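Local coordinates for protein polymerase X (Deinococcus radiodurans, PDB 2W9M) that probably extends DNA by adding deoxyribonucleotides as a family X repair polymerase, and carries a zinc-binding polymerase/histidinol phosphatase (PHP) domain, at residues Ser365-Tyr370 against Ser409-Asp414; Glu401-Asp406 against Val427-Thr432. All coordinates share one frame; numbering follows the deposited sequence.

Contact 1: Ser365-Tyr370 against Ser409-Asp414; sequences SRAAYY and SLDFPD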
loop_
_atom_site.group_PDB
_atom_site.type_symbol
_atom_site.label_atom_id
_atom_site.label_comp_id
_atom_site.label_asym_id
_atom_site.label_seq_id
_atom_site.Cartn_x
_atom_site.Cartn_y
_atom_site.Cartn_z
ATOM N N SER A 365 -2.003 18.635 -4.445
ATOM C CA SER A 365 -1.976 20.012 -4.910
ATOM C C SER A 365 -2.960 20.253 -6.051
ATOM O O SER A 365 -3.495 19.307 -6.623
ATOM C CB SER A 365 -0.564 20.362 -5.365
ATOM O OG SER A 365 -0.043 19.349 -6.201
ATOM N N ARG A 366 -3.200 21.529 -6.351
ATOM C CA ARG A 366 -3.963 21.975 -7.522
ATOM C C ARG A 366 -4.357 20.869 -8.500
ATOM O O ARG A 366 -5.522 20.488 -8.588
ATOM C CB ARG A 366 -3.140 23.015 -8.295
ATOM C CG ARG A 366 -3.557 24.462 -8.121
ATOM C CD ARG A 366 -4.479 24.905 -9.255
ATOM N NE ARG A 366 -5.883 24.965 -8.853
ATOM C CZ ARG A 366 -6.905 25.022 -9.704
ATOM N NH1 ARG A 366 -6.683 25.008 -11.013
ATOM N NH2 ARG A 366 -8.149 25.082 -9.243
ATOM N N ALA A 367 -3.370 20.370 -9.238
ATOM C CA ALA A 367 -3.611 19.497 -10.385
ATOM C C ALA A 367 -4.479 18.273 -10.086
ATOM O O ALA A 367 -5.278 17.856 -10.926
ATOM C CB ALA A 367 -2.293 19.081 -11.027
ATOM N N ALA A 368 -4.312 17.690 -8.903
ATOM C CA ALA A 368 -5.120 16.542 -8.509
ATOM C C ALA A 368 -6.542 16.999 -8.215
ATOM O O ALA A 368 -6.938 17.125 -7.058
ATOM C CB ALA A 368 -4.514 15.838 -7.298
ATOM N N TYR A 369 -7.306 17.234 -9.278
ATOM C CA TYR A 369 -8.645 17.803 -9.174
ATOM C C TYR A 369 -9.665 16.857 -8.541
ATOM O O TYR A 369 -10.500 17.279 -7.741
ATOM C CB TYR A 369 -9.133 18.248 -10.555
ATOM C CG TYR A 369 -10.445 18.986 -10.514
ATOM C CD1 TYR A 369 -10.481 20.370 -10.417
ATOM C CD2 TYR A 369 -11.650 18.300 -10.564
ATOM C CE1 TYR A 369 -11.681 21.051 -10.374
ATOM C CE2 TYR A 369 -12.858 18.973 -10.520
ATOM C CZ TYR A 369 -12.865 20.348 -10.427
ATOM O OH TYR A 369 -14.057 21.025 -10.379
ATOM N N TYR A 370 -9.599 15.580 -8.901
ATOM C CA TYR A 370 -10.572 14.609 -8.419
ATOM C C TYR A 370 -10.221 14.090 -7.033
ATOM O O TYR A 370 -10.945 13.275 -6.467
ATOM C CB TYR A 370 -10.726 13.457 -9.415
ATOM C CG TYR A 370 -11.227 13.918 -10.764
ATOM C CD1 TYR A 370 -10.340 14.225 -11.788
ATOM C CD2 TYR A 370 -12.586 14.074 -11.007
ATOM C CE1 TYR A 370 -10.792 14.663 -13.021
ATOM C CE2 TYR A 370 -13.049 14.510 -12.237
ATOM C CZ TYR A 370 -12.146 14.802 -13.240
ATOM O OH TYR A 370 -12.597 15.237 -14.465
ATOM N N SER A 409 7.824 19.680 -14.724
ATOM C CA SER A 409 7.737 20.800 -13.793
ATOM C C SER A 409 6.777 20.484 -12.647
ATOM O O SER A 409 5.993 19.542 -12.731
ATOM C CB SER A 409 7.304 22.075 -14.524
ATOM O OG SER A 409 5.993 21.951 -15.044
ATOM N N LEU A 410 6.845 21.279 -11.581
ATOM C CA LEU A 410 6.069 21.022 -10.368
ATOM C C LEU A 410 4.793 21.866 -10.275
ATOM O O LEU A 410 4.731 22.989 -10.775
ATOM C CB LEU A 410 6.942 21.221 -9.125
ATOM C CG LEU A 410 7.710 20.010 -8.584
ATOM C CD1 LEU A 410 8.025 18.981 -9.675
ATOM C CD2 LEU A 410 8.971 20.463 -7.864
ATOM N N ASP A 411 3.781 21.308 -9.617
ATOM C CA ASP A 411 2.453 21.911 -9.550
ATOM C C ASP A 411 2.403 23.237 -8.770
ATOM O O ASP A 411 1.525 24.065 -9.003
ATOM C CB ASP A 411 1.456 20.902 -8.962
ATOM C CG ASP A 411 0.004 21.286 -9.217
ATOM O OD1 ASP A 411 -0.266 22.019 -10.195
ATOM O OD2 ASP A 411 -0.873 20.847 -8.439
ATOM N N PHE A 412 3.339 23.433 -7.845
ATOM C CA PHE A 412 3.415 24.681 -7.085
ATOM C C PHE A 412 4.638 25.505 -7.480
ATOM O O PHE A 412 5.678 24.951 -7.830
ATOM C CB PHE A 412 3.474 24.400 -5.581
ATOM C CG PHE A 412 2.152 24.038 -4.973
ATOM C CD1 PHE A 412 1.000 24.708 -5.339
ATOM C CD2 PHE A 412 2.071 23.047 -4.005
ATOM C CE1 PHE A 412 -0.213 24.384 -4.772
ATOM C CE2 PHE A 412 0.866 22.722 -3.430
ATOM C CZ PHE A 412 -0.283 23.392 -3.815
ATOM N N PRO A 413 4.518 26.839 -7.418
ATOM C CA PRO A 413 5.653 27.727 -7.692
ATOM C C PRO A 413 6.740 27.554 -6.631
ATOM O O PRO A 413 6.439 27.109 -5.521
ATOM C CB PRO A 413 5.036 29.129 -7.594
ATOM C CG PRO A 413 3.562 28.925 -7.744
ATOM C CD PRO A 413 3.288 27.593 -7.122
ATOM N N ASP A 414 7.979 27.905 -6.962
ATOM C CA ASP A 414 9.104 27.732 -6.039
ATOM C C ASP A 414 8.917 28.456 -4.706
ATOM O O ASP A 414 9.290 27.934 -3.657
ATOM C CB ASP A 414 10.413 28.186 -6.691
ATOM C CG ASP A 414 10.944 27.184 -7.700
ATOM O OD1 ASP A 414 10.224 26.211 -8.015
ATOM O OD2 ASP A 414 12.083 27.372 -8.181
#
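A367 and D411 mark the closest approach of two loops without regular secondary structure, 365-370 and 409-414, their CA atoms 6.6 Å apart. The joint rests on one carboxylate oxygen. OD2 of D411 takes the backbone N-H of A367 in a nearly straight bond, the N of A367 lying 2.7 Å from OD2 with an angle of 173° at the hydrogen. This donor arrives on the syn side and somewhat out of the carboxylate plane. The anti lone pair of the same oxygen accepts the hydroxyl of S365, with OG 2.8 Å from OD2 of D411. Two donors from residues two apart in the chain, a side-chain hydroxyl and a backbone N-H, share this acceptor, which should hold the start of the 365-370 loop in a fixed bend; within it, A368 N bonds back to S365 O, and A368 is the centre of an inverse gamma turn. The CG of D411 lies anti to its backbone N (chi1 -164°). CB of R366 also packs on OD2 of D411, 3.1 Å away, while its guanidinium leads off elsewhere. Beside the polar grip, the ring of F412 meets S365 obliquely, with CE2 of F412 3.4 Å from CB of S365 and CZ equally near. An alanine in place of D411 would probably leave the A367 N-H and the S365 hydroxyl without their shared acceptor and let the loop shift. S365 OG has a second partner in the backbone N of D403. The contact joins loops that follow two adjacent parallel strands of the PHP domain, 358-364 and 396-403; F412 touches S400 and V402 of the latter, and Y370 packs against helices 83-91 and 10-26.

Contact 2: Glu401-Asp406 against Val427-Thr432; sequences EVDILD and VHSNFT. With ZN (zinc ion), chain E; ZN (zinc ion), chain D.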
loop_
_atom_site.group_PDB
_atom_site.type_symbol
_atom_site.label_atom_id
_atom_site.label_comp_id
_atom_site.label_asym_id
_atom_site.label_seq_id
_atom_site.Cartn_x
_atom_site.Cartn_y
_atom_site.Cartn_z
ATOM N N GLU A 401 2.139 16.940 -1.221
ATOM C CA GLU A 401 2.447 16.018 -2.305
ATOM C C GLU A 401 2.228 16.735 -3.626
ATOM O O GLU A 401 1.119 16.751 -4.157
ATOM C CB GLU A 401 1.603 14.747 -2.241
ATOM C CG GLU A 401 2.068 13.704 -3.242
ATOM C CD GLU A 401 1.243 12.442 -3.219
ATOM O OE1 GLU A 401 0.312 12.359 -2.388
ATOM O OE2 GLU A 401 1.535 11.533 -4.037
ATOM N N VAL A 402 3.299 17.329 -4.142
ATOM C CA VAL A 402 3.237 18.152 -5.339
ATOM C C VAL A 402 3.198 17.286 -6.592
ATOM O O VAL A 402 4.071 16.440 -6.799
ATOM C CB VAL A 402 4.439 19.103 -5.397
ATOM C CG1 VAL A 402 4.374 19.988 -6.634
ATOM C CG2 VAL A 402 4.499 19.937 -4.133
ATOM N N ASP A 403 2.178 17.497 -7.420
ATOM C CA ASP A 403 2.017 16.739 -8.655
ATOM C C ASP A 403 3.097 17.156 -9.646
ATOM O O ASP A 403 3.448 18.330 -9.732
ATOM C CB ASP A 403 0.622 16.980 -9.245
ATOM C CG ASP A 403 0.098 15.783 -10.034
ATOM O OD1 ASP A 403 0.857 15.213 -10.852
ATOM O OD2 ASP A 403 -1.085 15.414 -9.841
ATOM N N ILE A 404 3.634 16.184 -10.377
ATOM C CA ILE A 404 4.607 16.452 -11.427
ATOM C C ILE A 404 3.877 16.621 -12.755
ATOM O O ILE A 404 3.309 15.664 -13.284
ATOM C CB ILE A 404 5.621 15.300 -11.551
ATOM C CG1 ILE A 404 6.341 15.080 -10.219
ATOM C CG2 ILE A 404 6.614 15.583 -12.660
ATOM C CD1 ILE A 404 7.172 13.810 -10.172
ATOM N N LEU A 405 3.871 17.843 -13.283
ATOM C CA LEU A 405 3.208 18.116 -14.555
ATOM C C LEU A 405 3.866 17.287 -15.651
ATOM O O LEU A 405 5.000 16.831 -15.488
ATOM C CB LEU A 405 3.249 19.609 -14.885
ATOM C CG LEU A 405 2.765 20.524 -13.753
ATOM C CD1 LEU A 405 2.841 21.993 -14.143
ATOM C CD2 LEU A 405 1.358 20.155 -13.321
ATOM N N ASP A 406 3.158 17.083 -16.759
ATOM C CA ASP A 406 3.599 16.130 -17.779
ATOM C C ASP A 406 4.938 16.477 -18.427
ATOM O O ASP A 406 5.526 15.645 -19.114
ATOM C CB ASP A 406 2.520 15.912 -18.849
ATOM C CG ASP A 406 2.179 17.179 -19.603
ATOM O OD1 ASP A 406 2.314 18.272 -19.016
ATOM O OD2 ASP A 406 1.768 17.080 -20.780
ATOM N N VAL A 427 3.755 11.340 -9.470
ATOM C CA VAL A 427 2.959 11.312 -10.690
ATOM C C VAL A 427 1.539 10.853 -10.371
ATOM O O VAL A 427 1.342 9.843 -9.698
ATOM C CB VAL A 427 3.564 10.354 -11.738
ATOM C CG1 VAL A 427 2.761 10.399 -13.026
ATOM C CG2 VAL A 427 5.011 10.707 -12.009
ATOM N N HIS A 428 0.555 11.608 -10.849
ATOM C CA HIS A 428 -0.852 11.261 -10.669
ATOM C C HIS A 428 -1.639 11.506 -11.959
ATOM O O HIS A 428 -2.874 11.521 -11.962
ATOM C CB HIS A 428 -1.466 12.070 -9.525
ATOM C CG HIS A 428 -1.111 11.562 -8.162
ATOM N ND1 HIS A 428 -1.538 10.339 -7.688
ATOM C CD2 HIS A 428 -0.391 12.122 -7.161
ATOM C CE1 HIS A 428 -1.083 10.162 -6.461
ATOM N NE2 HIS A 428 -0.383 11.228 -6.118
ATOM N N SER A 429 -0.910 11.699 -13.052
ATOM C CA SER A 429 -1.500 11.988 -14.348
ATOM C C SER A 429 -0.554 11.531 -15.452
ATOM O O SER A 429 0.640 11.354 -15.214
ATOM C CB SER A 429 -1.753 13.488 -14.482
ATOM O OG SER A 429 -0.527 14.203 -14.515
ATOM N N ASN A 430 -1.090 11.342 -16.656
ATOM C CA ASN A 430 -0.278 10.977 -17.816
ATOM C C ASN A 430 0.498 9.676 -17.644
ATOM O O ASN A 430 1.726 9.664 -17.703
ATOM C CB ASN A 430 0.695 12.107 -18.152
ATOM C CG ASN A 430 0.009 13.295 -18.783
ATOM O OD1 ASN A 430 -0.276 14.291 -18.115
ATOM N ND2 ASN A 430 -0.267 13.197 -20.079
ATOM N N PHE A 431 -0.218 8.578 -17.446
ATOM C CA PHE A 431 0.431 7.290 -17.234
ATOM C C PHE A 431 0.835 6.621 -18.545
ATOM O O PHE A 431 1.506 5.586 -18.541
ATOM C CB PHE A 431 -0.481 6.359 -16.432
ATOM C CG PHE A 431 -0.526 6.671 -14.963
ATOM C CD1 PHE A 431 -0.965 7.906 -14.516
ATOM C CD2 PHE A 431 -0.134 5.727 -14.031
ATOM C CE1 PHE A 431 -1.007 8.193 -13.164
ATOM C CE2 PHE A 431 -0.175 6.009 -12.679
ATOM C CZ PHE A 431 -0.611 7.244 -12.245
ATOM N N THR A 432 0.433 7.210 -19.666
ATOM C CA THR A 432 0.663 6.577 -20.961
ATOM C C THR A 432 1.687 7.294 -21.847
ATOM O O THR A 432 1.826 6.974 -23.029
ATOM C CB THR A 432 -0.658 6.365 -21.730
ATOM O OG1 THR A 432 -1.472 7.540 -21.626
ATOM C CG2 THR A 432 -1.419 5.180 -21.153
HETATM ZN ZN ZN E . 0.263 9.855 -4.210
HETATM ZN ZN ZN D . -0.138 10.456 -1.323
#
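E401 and H428 meet at a zinc ion that both bind, part of the zinc cluster of the PHP domain. OE2 of E401 lies 2.1 Å from the zinc of chain E, and NE2 of H428 binds the same zinc ion, NE2 to zinc 2.4 Å. The other oxygen of the carboxylate, OE1 of E401, reaches the zinc of chain D at 2.2 Å, so E401 bridges two metals. H456 is the third protein ligand of the first zinc, and H332, H334 and D516 also hold the second. In E401 CG is anti to the backbone N (chi1 -171°) and the chain stays extended beyond it, so the carboxylate reaches from the strand to both metals. The two side chains cross at about a right angle, with OE2 near the plane of the imidazole at its edge and the carboxylate turned 63° from that plane. In the second shell, the S426 hydroxyl bonds to OE2 of E401 and the backbone oxygen of G90 to ND1 of H428, an anchor that probably fixes the rotation of the ring. OD2 of D403 touches CB of H428 at 3.4 Å, oblique to the ring. Farther along, CB of D406 rests on OD1 of N430 at 3.3 Å, and CD1 of I404 packs on CG2 of V427 at 4.2 Å. E401 lies near the C-terminal end of strand 396-403 and H428 in the loop just after the neighbouring parallel strand 422-426, while helix 435-446 covers I404 and V427 and its R441 donates to the carbonyls of I404 and S429.

Overall arrangement
Contacts 1 and 2 lie 9 Å apart, centre to centre, at the C-terminal end of the parallel sheet of the PHP domain, where loops following strands 358-364, 396-403 and 422-426 converge. Their segments alternate along the chain, in the order 365-370, 401-406, 409-414, 427-432. D403, in contact 2, joins the two through probable backbone hydrogen bonds to both loops of contact 1. Contact 2 contains two ligands of the zinc cluster, whereas the S365 side chain of contact 1 is about 10 Å from a bound zinc ion, although 365-370 directly follows the zinc ligand H364. Contact 1 thus ties two loops to the end of the strand that carries E401.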